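Local coordinates for protein diacylglycerol lipase (Aspergillus oryzae, PDB 5XK2) that probably hydrolyses the ester bonds of mono- and diacylglycerols, as a class 3 lipase of the alpha/beta-hydrolase fold, at residues V86-S91 with A156-L161. Residues are numbered along the deposited sequence; the frame is centred on the assembly and turned at random.
Sequences VAFRGS and AAIASL
In the helix that sets Ile158 and Ala159 against Phe88, the carbonyl oxygen Ala156 O is gripped twice, from opposite faces of its plane: Ser160 OG donates a hydrogen bond to Ala156 O at 2.9 Å, and Ser160 N donates the ordinary helical bond. Serine suits this buried position because its short hydroxyl is satisfied by its own helix. The contact itself is apolar. The flat Phe88 ring offers a broad face to branched Ile158, whose CG2 sits over it, 3.6 Å from Phe88 CD1, in a CH-pi contact 21° off the ring normal. With CG1 anti to the carbonyl carbon (chi1 -62°), the two branches of Ile158 divide the work: CG2 meets the ring, while CD1 reaches to 4.0 Å from the CA of Gly90, which has no side chain to intervene. Ala159 comes obliquely to the ring, its CA 3.7 Å from Phe88 CD2; a methyl side chain lets the aromatic group approach the helix backbone this closely. Trp124 of helix 118-138 also touches Phe88. Where the strand ends, Arg89, whose CB points away from the helix, donates a nearly straight bond from NE to Gly90 O at 2.8 Å, tying the side chain to the following loop. The segment axes approach to 7.2 Å, with 139° between their N-to-C directions. Packing of a helix that follows a probable nucleophile elbow against an inner strand, here 83-89, parallel neighbour of strand 146-152, is characteristic of the alpha/beta-hydrolase fold.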
loop_
_atom_site.group_PDB
_atom_site.type_symbol
_atom_site.label_atom_id
_atom_site.label_comp_id
_atom_site.label_asym_id
_atom_site.label_seq_id
_atom_site.Cartn_x
_atom_site.Cartn_y
_atom_site.Cartn_z
ATOM N N VAL A 86 -19.241 -17.458 5.904
ATOM C CA VAL A 86 -18.435 -17.398 4.697
ATOM C C VAL A 86 -17.606 -16.122 4.809
ATOM O O VAL A 86 -18.161 -15.028 4.790
ATOM C CB VAL A 86 -19.315 -17.364 3.420
ATOM C CG1 VAL A 86 -18.431 -17.359 2.167
ATOM C CG2 VAL A 86 -20.295 -18.544 3.411
ATOM N N ALA A 87 -16.290 -16.256 4.942
ATOM C CA ALA A 87 -15.463 -15.100 5.238
ATOM C C ALA A 87 -14.390 -14.936 4.179
ATOM O O ALA A 87 -13.773 -15.923 3.754
ATOM C CB ALA A 87 -14.834 -15.247 6.627
ATOM N N PHE A 88 -14.148 -13.695 3.768
ATOM C CA PHE A 88 -13.181 -13.405 2.707
ATOM C C PHE A 88 -12.078 -12.448 3.122
ATOM O O PHE A 88 -12.339 -11.443 3.779
ATOM C CB PHE A 88 -13.855 -12.765 1.494
ATOM C CG PHE A 88 -14.928 -13.583 0.878
ATOM C CD1 PHE A 88 -14.638 -14.492 -0.149
ATOM C CD2 PHE A 88 -16.247 -13.412 1.270
ATOM C CE1 PHE A 88 -15.659 -15.221 -0.746
ATOM C CE2 PHE A 88 -17.276 -14.158 0.688
ATOM C CZ PHE A 88 -16.974 -15.066 -0.332
ATOM N N ARG A 89 -10.873 -12.750 2.644
ATOM C CA ARG A 89 -9.741 -11.839 2.667
ATOM C C ARG A 89 -9.446 -11.477 1.223
ATOM O O ARG A 89 -9.307 -12.365 0.368
ATOM C CB ARG A 89 -8.502 -12.487 3.301
ATOM C CG ARG A 89 -7.401 -11.493 3.629
ATOM C CD ARG A 89 -6.020 -12.090 3.352
ATOM N NE ARG A 89 -5.831 -12.168 1.903
ATOM C CZ ARG A 89 -5.111 -13.088 1.278
ATOM N NH1 ARG A 89 -4.474 -14.031 1.970
ATOM N NH2 ARG A 89 -5.029 -13.065 -0.047
ATOM N N GLY A 90 -9.354 -10.185 0.939
ATOM C CA GLY A 90 -8.968 -9.767 -0.394
ATOM C C GLY A 90 -7.467 -9.541 -0.452
ATOM O O GLY A 90 -6.717 -9.951 0.436
ATOM N N SER A 91 -7.022 -8.879 -1.508
ATOM C CA SER A 91 -5.615 -8.585 -1.667
ATOM C C SER A 91 -5.126 -7.629 -0.577
ATOM O O SER A 91 -5.804 -6.639 -0.232
ATOM C CB SER A 91 -5.358 -7.979 -3.048
ATOM O OG SER A 91 -3.973 -7.778 -3.241
ATOM N N ALA A 156 -14.061 -7.337 2.330
ATOM C CA ALA A 156 -15.434 -6.866 2.552
ATOM C C ALA A 156 -16.126 -6.534 1.229
ATOM O O ALA A 156 -17.340 -6.664 1.118
ATOM C CB ALA A 156 -15.435 -5.646 3.454
ATOM N N ALA A 157 -15.357 -6.089 0.243
ATOM C CA ALA A 157 -15.919 -5.853 -1.086
ATOM C C ALA A 157 -16.359 -7.176 -1.719
ATOM O O ALA A 157 -17.460 -7.305 -2.264
ATOM C CB ALA A 157 -14.900 -5.148 -1.960
ATOM N N ILE A 158 -15.493 -8.174 -1.639
ATOM C CA ILE A 158 -15.846 -9.488 -2.178
ATOM C C ILE A 158 -17.068 -10.012 -1.454
ATOM O O ILE A 158 -18.005 -10.504 -2.087
ATOM C CB ILE A 158 -14.658 -10.474 -2.062
ATOM C CG1 ILE A 158 -13.482 -9.943 -2.892
ATOM C CG2 ILE A 158 -15.074 -11.878 -2.528
ATOM C CD1 ILE A 158 -12.147 -10.641 -2.611
ATOM N N ALA A 159 -17.091 -9.856 -0.130
ATOM C CA ALA A 159 -18.240 -10.308 0.642
ATOM C C ALA A 159 -19.529 -9.640 0.184
ATOM O O ALA A 159 -20.573 -10.289 0.158
ATOM C CB ALA A 159 -18.019 -10.044 2.132
ATOM N N SER A 160 -19.460 -8.343 -0.133
ATOM C CA SER A 160 -20.646 -7.590 -0.567
ATOM C C SER A 160 -21.289 -8.228 -1.809
ATOM O O SER A 160 -22.513 -8.435 -1.858
ATOM C CB SER A 160 -20.280 -6.129 -0.875
ATOM O OG SER A 160 -19.833 -5.481 0.305
ATOM N N LEU A 161 -20.450 -8.539 -2.795
ATOM C CA LEU A 161 -20.959 -9.128 -4.032
ATOM C C LEU A 161 -21.369 -10.588 -3.821
ATOM O O LEU A 161 -22.346 -11.042 -4.402
ATOM C CB LEU A 161 -19.923 -9.021 -5.143
ATOM C CG LEU A 161 -19.599 -7.594 -5.590
ATOM C CD1 LEU A 161 -18.441 -7.627 -6.580
ATOM C CD2 LEU A 161 -20.831 -6.916 -6.233
#